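Local coordinates for phosphoacetylglucosamine mutase (Aspergillus lentulus, PDB 5O9X), which probably interconverts the 6-phosphate and 1-phosphate of N-acetylglucosamine, with a glucose 1,6-bisphosphate bound in this structure, at residues Q166-K174 and Y183-K194; D455-V463 and R522-T530. The protein carries 1 engineered substitution. All coordinates share one frame; numbering follows the deposited sequence.

In the fold
Contact 1 comes first along the chain and closes before contact 2 opens. Their centres lie about 41 Å apart, on opposite sides of the chain's centre, and their nearest atoms are about 22 Å apart, so neither touches the other. Contact 1 joins helix 164-176, assigned by family to alpha/beta/alpha domain one, to the start of helix 188-202, assigned to the second domain. Contact 2 pairs strand 458-463, an outer strand of the three-stranded antiparallel sheet, with helix 522-539, the last helix of the chain. No helix, strand or sheet is common to both: one is probably a junction between successive domains, the other is packing within the C-terminal domain.

Contact 1: Q166-K174 and Y183-K194; sequences QLHYVVRCK and YGEPTEQGYYEK
Tyr169 reaches from helix 166-174 into the turn ahead of helix 188-194, its OH donating to Glu185 O at 2.7 Å from outside the carbonyl plane. With CG anti to the backbone N (chi1 163°), the ring lies beside Tyr191: Tyr191 CA sits over one face, toward the rim, and the Tyr191 ring presents its edge to Tyr169, planes 81° apart. Tyr169 CD1 meets Tyr183 CE2 at 3.6 Å, an oblique ring pair, neither stacked nor edge-to-face. Tyr191 in turn receives Gln166 CG over the centre of its face, 3.6 Å from the centroid; its own hydroxyl bonds Asp427. Beyond CG the Gln166 chain is extended, carrying NE2 to Tyr192 OH at 3.1 Å, with the oxygen in the amide plane. At the other end Arg172 runs straight across Tyr183. Its CD sits 3.5 Å from the ring centroid and its guanidinium lies flat on the ring, planes 4° apart, an off-centre cation-pi contact. Lys194 CE lies over the opposite face, toward the rim, while NZ donates to Tyr183 O. Three tyrosines thus form an aromatic cluster where helix 166-174 meets the 183-187 loop and a roughly perpendicular helix, probably where the first domain of this phosphohexomutase-type fold passes into the second.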
loop_
_atom_site.group_PDB
_atom_site.type_symbol
_atom_site.label_atom_id
_atom_site.label_comp_id
_atom_site.label_asym_id
_atom_site.label_seq_id
_atom_site.Cartn_x
_atom_site.Cartn_y
_atom_site.Cartn_z
ATOM N N GLN A 166 4.748 4.137 -8.897
ATOM C CA GLN A 166 5.573 4.369 -10.154
ATOM C C GLN A 166 6.717 3.378 -10.279
ATOM O O GLN A 166 6.934 2.826 -11.391
ATOM C CB GLN A 166 6.106 5.778 -10.262
ATOM C CG GLN A 166 4.996 6.728 -10.667
ATOM C CD GLN A 166 5.499 8.176 -10.688
ATOM O OE1 GLN A 166 6.433 8.579 -9.917
ATOM N NE2 GLN A 166 4.903 8.966 -11.577
ATOM N N LEU A 167 7.454 3.167 -9.181
ATOM C CA LEU A 167 8.548 2.194 -9.212
ATOM C C LEU A 167 8.009 0.749 -9.529
ATOM O O LEU A 167 8.557 0.058 -10.390
ATOM C CB LEU A 167 9.436 2.315 -7.903
ATOM C CG LEU A 167 10.497 1.261 -8.151
ATOM C CD1 LEU A 167 11.682 1.586 -9.062
ATOM C CD2 LEU A 167 10.788 0.388 -6.974
ATOM N N HIS A 168 6.957 0.264 -8.815
ATOM C CA HIS A 168 6.359 -1.053 -9.167
ATOM C C HIS A 168 5.933 -1.158 -10.659
ATOM O O HIS A 168 6.118 -2.215 -11.346
ATOM C CB HIS A 168 5.093 -1.229 -8.324
ATOM C CG HIS A 168 5.353 -1.692 -6.937
ATOM N ND1 HIS A 168 5.881 -0.876 -5.964
ATOM C CD2 HIS A 168 5.163 -2.910 -6.356
ATOM C CE1 HIS A 168 5.931 -1.548 -4.822
ATOM N NE2 HIS A 168 5.544 -2.794 -5.046
ATOM N N TYR A 169 5.331 -0.087 -11.160
ATOM C CA TYR A 169 4.951 0.035 -12.592
ATOM C C TYR A 169 6.167 -0.134 -13.515
ATOM O O TYR A 169 6.095 -0.905 -14.480
ATOM C CB TYR A 169 4.207 1.398 -12.874
ATOM C CG TYR A 169 4.155 1.754 -14.308
ATOM C CD1 TYR A 169 3.015 1.347 -15.119
ATOM C CD2 TYR A 169 5.201 2.440 -14.928
ATOM C CE1 TYR A 169 2.955 1.683 -16.472
ATOM C CE2 TYR A 169 5.142 2.740 -16.291
ATOM C CZ TYR A 169 4.036 2.352 -17.054
ATOM O OH TYR A 169 3.992 2.662 -18.434
ATOM N N VAL A 170 7.280 0.545 -13.205
ATOM C CA VAL A 170 8.525 0.496 -14.012
ATOM C C VAL A 170 9.088 -0.943 -14.051
ATOM O O VAL A 170 9.485 -1.409 -15.121
ATOM C CB VAL A 170 9.620 1.465 -13.500
ATOM C CG1 VAL A 170 10.966 1.239 -14.203
ATOM C CG2 VAL A 170 9.186 2.901 -13.750
ATOM N N VAL A 171 9.158 -1.596 -12.894
ATOM C CA VAL A 171 9.616 -3.000 -12.782
ATOM C C VAL A 171 8.786 -3.932 -13.726
ATOM O O VAL A 171 9.380 -4.622 -14.556
ATOM C CB VAL A 171 9.554 -3.536 -11.333
ATOM C CG1 VAL A 171 9.963 -5.047 -11.342
ATOM C CG2 VAL A 171 10.551 -2.702 -10.439
ATOM N N ARG A 172 7.463 -3.942 -13.558
ATOM C CA ARG A 172 6.538 -4.701 -14.431
ATOM C C ARG A 172 6.764 -4.346 -15.918
ATOM O O ARG A 172 6.977 -5.256 -16.755
ATOM C CB ARG A 172 5.099 -4.560 -14.007
ATOM C CG ARG A 172 4.213 -5.514 -14.753
ATOM C CD ARG A 172 2.827 -5.407 -14.225
ATOM N NE ARG A 172 1.913 -6.389 -14.810
ATOM C CZ ARG A 172 0.732 -6.689 -14.259
ATOM N NH1 ARG A 172 0.349 -6.082 -13.142
ATOM N NH2 ARG A 172 -0.068 -7.596 -14.799
ATOM N N CYS A 173 6.803 -3.065 -16.252
ATOM C CA CYS A 173 7.075 -2.686 -17.650
ATOM C C CYS A 173 8.369 -3.260 -18.200
ATOM O O CYS A 173 8.364 -3.831 -19.317
ATOM C CB CYS A 173 7.105 -1.154 -17.873
ATOM S SG CYS A 173 5.443 -0.490 -17.698
ATOM N N LYS A 174 9.479 -3.108 -17.476
ATOM C CA LYS A 174 10.755 -3.548 -18.052
ATOM C C LYS A 174 10.764 -5.116 -18.210
ATOM O O LYS A 174 11.462 -5.678 -19.069
ATOM C CB LYS A 174 11.936 -3.106 -17.192
ATOM C CG LYS A 174 12.128 -1.617 -17.032
ATOM C CD LYS A 174 13.400 -1.347 -16.280
ATOM C CE LYS A 174 14.604 -1.488 -17.208
ATOM N NZ LYS A 174 14.619 -0.516 -18.324
ATOM N N TYR A 183 3.190 -4.197 -20.352
ATOM C CA TYR A 183 2.382 -3.391 -19.432
ATOM C C TYR A 183 2.398 -1.880 -19.773
ATOM O O TYR A 183 1.522 -1.134 -19.334
ATOM C CB TYR A 183 2.910 -3.631 -18.019
ATOM C CG TYR A 183 1.977 -3.232 -16.914
ATOM C CD1 TYR A 183 0.716 -3.830 -16.787
ATOM C CD2 TYR A 183 2.360 -2.261 -15.955
ATOM C CE1 TYR A 183 -0.178 -3.450 -15.784
ATOM C CE2 TYR A 183 1.486 -1.914 -14.927
ATOM C CZ TYR A 183 0.226 -2.498 -14.842
ATOM O OH TYR A 183 -0.655 -2.141 -13.826
ATOM N N GLY A 184 3.431 -1.434 -20.491
ATOM C CA GLY A 184 3.602 -0.016 -20.817
ATOM C C GLY A 184 5.053 0.285 -21.113
ATOM O O GLY A 184 5.920 -0.631 -20.992
ATOM N N GLU A 185 5.328 1.551 -21.456
ATOM C CA GLU A 185 6.688 2.073 -21.542
ATOM C C GLU A 185 7.243 2.285 -20.118
ATOM O O GLU A 185 6.552 2.874 -19.287
ATOM C CB GLU A 185 6.705 3.450 -22.254
ATOM C CG GLU A 185 6.406 3.510 -23.767
ATOM C CD GLU A 185 7.138 2.447 -24.599
ATOM O OE1 GLU A 185 8.397 2.409 -24.555
ATOM O OE2 GLU A 185 6.418 1.639 -25.265
ATOM N N PRO A 186 8.502 1.872 -19.853
ATOM C CA PRO A 186 9.048 1.819 -18.461
ATOM C C PRO A 186 9.641 3.131 -18.002
ATOM O O PRO A 186 10.775 3.199 -17.544
ATOM C CB PRO A 186 10.111 0.741 -18.573
ATOM C CG PRO A 186 10.633 0.889 -20.001
ATOM C CD PRO A 186 9.497 1.395 -20.848
ATOM N N THR A 187 8.861 4.206 -18.128
ATOM C CA THR A 187 9.300 5.527 -17.766
ATOM C C THR A 187 8.146 6.217 -17.071
ATOM O O THR A 187 6.945 5.816 -17.159
ATOM C CB THR A 187 9.623 6.389 -19.002
ATOM O OG1 THR A 187 8.388 6.522 -19.715
ATOM C CG2 THR A 187 10.710 5.701 -19.944
ATOM N N GLU A 188 8.504 7.291 -16.409
ATOM C CA GLU A 188 7.522 8.109 -15.733
ATOM C C GLU A 188 6.503 8.665 -16.714
ATOM O O GLU A 188 5.306 8.674 -16.410
ATOM C CB GLU A 188 8.296 9.222 -15.010
ATOM C CG GLU A 188 7.569 9.744 -13.845
ATOM C CD GLU A 188 8.366 10.771 -13.069
ATOM O OE1 GLU A 188 9.554 10.487 -12.759
ATOM O OE2 GLU A 188 7.778 11.853 -12.852
ATOM N N GLN A 189 6.964 9.152 -17.899
ATOM C CA GLN A 189 5.972 9.551 -18.962
ATOM C C GLN A 189 5.030 8.398 -19.331
ATOM O O GLN A 189 3.855 8.627 -19.563
ATOM C CB GLN A 189 6.729 9.953 -20.237
ATOM C CG GLN A 189 5.839 10.512 -21.349
ATOM C CD GLN A 189 6.661 11.112 -22.523
ATOM O OE1 GLN A 189 7.728 11.643 -22.332
ATOM N NE2 GLN A 189 6.134 11.026 -23.720
ATOM N N GLY A 190 5.556 7.150 -19.466
ATOM C CA GLY A 190 4.738 6.034 -19.864
ATOM C C GLY A 190 3.648 5.755 -18.805
ATOM O O GLY A 190 2.477 5.468 -19.122
ATOM N N TYR A 191 4.040 5.870 -17.552
ATOM C CA TYR A 191 3.048 5.747 -16.409
ATOM C C TYR A 191 1.891 6.758 -16.543
ATOM O O TYR A 191 0.717 6.359 -16.505
ATOM C CB TYR A 191 3.802 5.934 -15.090
ATOM C CG TYR A 191 2.933 6.046 -13.854
ATOM C CD1 TYR A 191 2.562 4.897 -13.180
ATOM C CD2 TYR A 191 2.471 7.314 -13.381
ATOM C CE1 TYR A 191 1.770 4.973 -12.034
ATOM C CE2 TYR A 191 1.613 7.396 -12.263
ATOM C CZ TYR A 191 1.283 6.241 -11.607
ATOM O OH TYR A 191 0.478 6.264 -10.500
ATOM N N TYR A 192 2.204 8.044 -16.805
ATOM C CA TYR A 192 1.131 9.067 -16.922
ATOM C C TYR A 192 0.235 8.798 -18.133
ATOM O O TYR A 192 -1.017 8.940 -18.040
ATOM C CB TYR A 192 1.675 10.493 -17.060
ATOM C CG TYR A 192 2.539 10.910 -15.872
ATOM C CD1 TYR A 192 2.092 10.683 -14.549
ATOM C CD2 TYR A 192 3.806 11.477 -16.072
ATOM C CE1 TYR A 192 2.937 11.022 -13.412
ATOM C CE2 TYR A 192 4.648 11.818 -14.991
ATOM C CZ TYR A 192 4.212 11.587 -13.688
ATOM O OH TYR A 192 5.027 11.922 -12.646
ATOM N N GLU A 193 0.875 8.392 -19.241
ATOM C CA GLU A 193 0.160 8.103 -20.504
ATOM C C GLU A 193 -0.841 6.951 -20.311
ATOM O O GLU A 193 -2.006 6.996 -20.791
ATOM C CB GLU A 193 1.204 7.741 -21.579
ATOM C CG GLU A 193 1.901 8.996 -22.033
ATOM C CD GLU A 193 3.000 8.747 -23.068
ATOM O OE1 GLU A 193 3.452 7.585 -23.201
ATOM O OE2 GLU A 193 3.380 9.733 -23.754
ATOM N N LYS A 194 -0.393 5.908 -19.621
ATOM C CA LYS A 194 -1.270 4.739 -19.384
ATOM C C LYS A 194 -2.452 5.087 -18.501
ATOM O O LYS A 194 -3.612 4.730 -18.827
ATOM C CB LYS A 194 -0.490 3.595 -18.746
ATOM C CG LYS A 194 -1.262 2.254 -18.715
ATOM C CD LYS A 194 -0.455 1.292 -17.823
ATOM C CE LYS A 194 -1.149 -0.063 -17.624
ATOM N NZ LYS A 194 -1.201 -0.778 -18.908
HETATM O O HOH W 1 6.018 -3.210 -20.949
HETATM O O HOH W 2 13.557 2.079 -17.620
#

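Contact 2: D455-V463 and R522-T530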
loop_
_atom_site.group_PDB
_atom_site.type_symbol
_atom_site.label_atom_id
_atom_site.label_comp_id
_atom_site.label_asym_id
_atom_site.label_seq_id
_atom_site.Cartn_x
_atom_site.Cartn_y
_atom_site.Cartn_z
ATOM N N ASP A 455 -20.502 3.840 9.612
ATOM C CA ASP A 455 -19.396 3.252 10.382
ATOM C C ASP A 455 -19.738 3.205 11.875
ATOM O O ASP A 455 -20.305 4.130 12.415
ATOM C CB ASP A 455 -18.127 4.157 10.200
ATOM C CG ASP A 455 -17.414 3.898 8.860
ATOM O OD1 ASP A 455 -17.184 2.720 8.549
ATOM O OD2 ASP A 455 -17.056 4.860 8.119
ATOM N N LEU A 456 -19.419 2.117 12.527
ATOM C CA LEU A 456 -19.373 2.134 14.025
ATOM C C LEU A 456 -18.310 3.133 14.488
ATOM O O LEU A 456 -17.228 3.167 13.924
ATOM C CB LEU A 456 -18.984 0.737 14.542
ATOM C CG LEU A 456 -20.033 -0.334 14.207
ATOM C CD1 LEU A 456 -19.476 -1.712 14.628
ATOM C CD2 LEU A 456 -21.345 -0.085 14.942
ATOM N N PRO A 457 -18.612 3.969 15.502
ATOM C CA PRO A 457 -17.571 4.819 16.103
ATOM C C PRO A 457 -16.368 3.949 16.418
ATOM O O PRO A 457 -16.537 2.834 16.945
ATOM C CB PRO A 457 -18.251 5.334 17.392
ATOM C CG PRO A 457 -19.718 5.554 16.884
ATOM C CD PRO A 457 -19.960 4.271 16.055
ATOM N N SER A 458 -15.180 4.419 16.039
ATOM C CA SER A 458 -13.963 3.625 16.286
ATOM C C SER A 458 -12.811 4.500 16.722
ATOM O O SER A 458 -12.869 5.763 16.654
ATOM C CB SER A 458 -13.589 2.854 15.011
ATOM O OG SER A 458 -13.138 3.755 14.004
ATOM N N ARG A 459 -11.726 3.845 17.121
ATOM C CA ARG A 459 -10.609 4.591 17.702
ATOM C C ARG A 459 -9.359 3.772 17.550
ATOM O O ARG A 459 -9.406 2.569 17.786
ATOM C CB ARG A 459 -10.921 4.854 19.227
ATOM C CG ARG A 459 -9.764 5.425 20.027
ATOM C CD ARG A 459 -9.443 6.857 19.744
ATOM N NE ARG A 459 -10.675 7.712 19.803
ATOM C CZ ARG A 459 -10.667 9.038 19.922
ATOM N NH1 ARG A 459 -9.503 9.668 20.053
ATOM N NH2 ARG A 459 -11.800 9.745 19.907
ATOM N N LEU A 460 -8.258 4.425 17.149
ATOM C CA LEU A 460 -6.907 3.797 17.179
ATOM C C LEU A 460 -6.090 4.415 18.283
ATOM O O LEU A 460 -6.156 5.652 18.481
ATOM C CB LEU A 460 -6.155 4.031 15.840
ATOM C CG LEU A 460 -6.665 3.147 14.655
ATOM C CD1 LEU A 460 -6.266 3.709 13.284
ATOM C CD2 LEU A 460 -6.262 1.644 14.764
ATOM N N VAL A 461 -5.321 3.608 19.021
ATOM C CA VAL A 461 -4.357 4.158 20.019
ATOM C C VAL A 461 -3.014 3.512 19.784
ATOM O O VAL A 461 -2.937 2.254 19.734
ATOM C CB VAL A 461 -4.775 3.792 21.470
ATOM C CG1 VAL A 461 -3.812 4.463 22.528
ATOM C CG2 VAL A 461 -6.189 4.229 21.728
ATOM N N ARG A 462 -1.964 4.342 19.687
ATOM C CA ARG A 462 -0.631 3.828 19.420
ATOM C C ARG A 462 0.003 3.740 20.798
ATOM O O ARG A 462 0.083 4.762 21.493
ATOM C CB ARG A 462 0.156 4.818 18.528
ATOM C CG ARG A 462 1.567 4.407 18.027
ATOM C CD ARG A 462 2.203 5.661 17.374
ATOM N NE ARG A 462 3.522 5.402 16.799
ATOM C CZ ARG A 462 4.614 5.324 17.577
ATOM N NH1 ARG A 462 4.501 5.530 18.889
ATOM N NH2 ARG A 462 5.786 5.058 17.042
ATOM N N VAL A 463 0.398 2.521 21.198
ATOM C CA VAL A 463 0.876 2.292 22.563
ATOM C C VAL A 463 2.375 1.995 22.511
ATOM O O VAL A 463 2.794 1.075 21.829
ATOM C CB VAL A 463 0.117 1.138 23.306
ATOM C CG1 VAL A 463 0.705 0.907 24.726
ATOM C CG2 VAL A 463 -1.408 1.387 23.305
ATOM N N ARG A 522 -19.899 6.661 20.434
ATOM C CA ARG A 522 -18.595 7.326 20.614
ATOM C C ARG A 522 -17.996 7.088 22.030
ATOM O O ARG A 522 -16.782 6.767 22.150
ATOM C CB ARG A 522 -18.721 8.848 20.365
ATOM C CG ARG A 522 -17.459 9.725 20.534
ATOM C CD ARG A 522 -16.090 9.077 20.129
ATOM N NE ARG A 522 -16.092 8.857 18.734
ATOM C CZ ARG A 522 -15.399 7.965 18.033
ATOM N NH1 ARG A 522 -14.462 7.158 18.542
ATOM N NH2 ARG A 522 -15.625 7.988 16.772
ATOM N N SER A 523 -18.833 7.257 23.086
ATOM C CA SER A 523 -18.383 7.042 24.456
ATOM C C SER A 523 -17.891 5.601 24.667
ATOM O O SER A 523 -16.870 5.378 25.321
ATOM C CB SER A 523 -19.492 7.422 25.485
ATOM O OG SER A 523 -19.501 8.850 25.378
ATOM N N GLU A 524 -18.633 4.644 24.127
ATOM C CA GLU A 524 -18.234 3.233 24.274
ATOM C C GLU A 524 -16.939 2.931 23.553
ATOM O O GLU A 524 -16.066 2.216 24.115
ATOM C CB GLU A 524 -19.316 2.304 23.769
ATOM C CG GLU A 524 -20.530 2.207 24.732
ATOM C CD GLU A 524 -21.672 1.477 24.056
ATOM O OE1 GLU A 524 -22.187 2.014 23.005
ATOM O OE2 GLU A 524 -21.957 0.345 24.478
ATOM N N ALA A 525 -16.817 3.398 22.313
ATOM C CA ALA A 525 -15.586 3.031 21.562
ATOM C C ALA A 525 -14.372 3.659 22.235
ATOM O O ALA A 525 -13.319 3.039 22.290
ATOM C CB ALA A 525 -15.661 3.493 20.120
ATOM N N ASP A 526 -14.477 4.927 22.684
ATOM C CA ASP A 526 -13.327 5.562 23.318
ATOM C C ASP A 526 -12.969 4.885 24.646
ATOM O O ASP A 526 -11.785 4.747 24.990
ATOM C CB ASP A 526 -13.688 7.050 23.589
ATOM C CG ASP A 526 -13.652 7.904 22.277
ATOM O OD1 ASP A 526 -13.126 7.423 21.274
ATOM O OD2 ASP A 526 -14.126 9.026 22.257
ATOM N N ASP A 527 -14.003 4.478 25.384
ATOM C CA ASP A 527 -13.744 3.814 26.680
ATOM C C ASP A 527 -13.071 2.461 26.482
ATOM O O ASP A 527 -12.088 2.121 27.146
ATOM C CB ASP A 527 -15.078 3.613 27.393
ATOM C CG ASP A 527 -14.916 3.250 28.874
ATOM O OD1 ASP A 527 -13.960 3.792 29.464
ATOM O OD2 ASP A 527 -15.755 2.442 29.396
ATOM N N LEU A 528 -13.570 1.704 25.507
ATOM C CA LEU A 528 -13.008 0.381 25.230
ATOM C C LEU A 528 -11.555 0.546 24.781
ATOM O O LEU A 528 -10.651 -0.152 25.284
ATOM C CB LEU A 528 -13.862 -0.320 24.145
ATOM C CG LEU A 528 -13.324 -1.693 23.696
ATOM C CD1 LEU A 528 -13.027 -2.728 24.802
ATOM C CD2 LEU A 528 -14.407 -2.267 22.694
ATOM N N ALA A 529 -11.299 1.498 23.887
ATOM C CA ALA A 529 -9.929 1.675 23.359
ATOM C C ALA A 529 -8.983 2.064 24.503
ATOM O O ALA A 529 -7.880 1.546 24.570
ATOM C CB ALA A 529 -9.907 2.803 22.328
ATOM N N THR A 530 -9.436 2.959 25.399
ATOM C CA THR A 530 -8.550 3.448 26.456
ATOM C C THR A 530 -8.290 2.308 27.447
ATOM O O THR A 530 -7.154 2.133 27.936
ATOM C CB THR A 530 -9.180 4.628 27.200
ATOM O OG1 THR A 530 -9.334 5.706 26.292
ATOM C CG2 THR A 530 -8.253 5.164 28.397
HETATM O O HOH W 3 -15.246 6.848 14.272
#
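Strand 458-463 and helix 522-530 form a helix-on-sheet layer of the C-terminal domain, the helix packed on an outer strand of the three-stranded antiparallel sheet. Their axes approach to 7.3 Å and run 23° from parallel. This closeness is consistent with the small Ala525 and Ala529 facing the strand: Ala525 CB lies 3.4 Å from Pro457 O, and Ala529 CB meets both Arg459 CG at 3.5 Å and Val461 CG2. Further along the helix, Ala533 continues the packing against Val461. Polar groups join the two elements beside this apolar seam. Arg522, bent at chi2 and chi3, folds back over the start of the strand, with Pro457 CB over one guanidinium face toward its rim. NH1 donates to Ser458 O at 2.8 Å (163° at the hydrogen), with the oxygen in the guanidinium plane but the donor above the carbonyl plane. The same NH1 bonds Asp526 OD1 at 3.1 Å, while NH2 and Ser458 N both donate to water 3. Arg459 is also bent at chi2 and chi3, which curls its NE back to Asp526 OD1 at 2.9 Å in a salt bridge whose hydrogen bond is weak, the guanidinium and carboxylate planes standing 80° apart. Asp526 OD1 therefore lies between two arginines from different elements; the shared oxygen probably balances both positive charges, holds the two guanidinium groups in place and ties strand to helix.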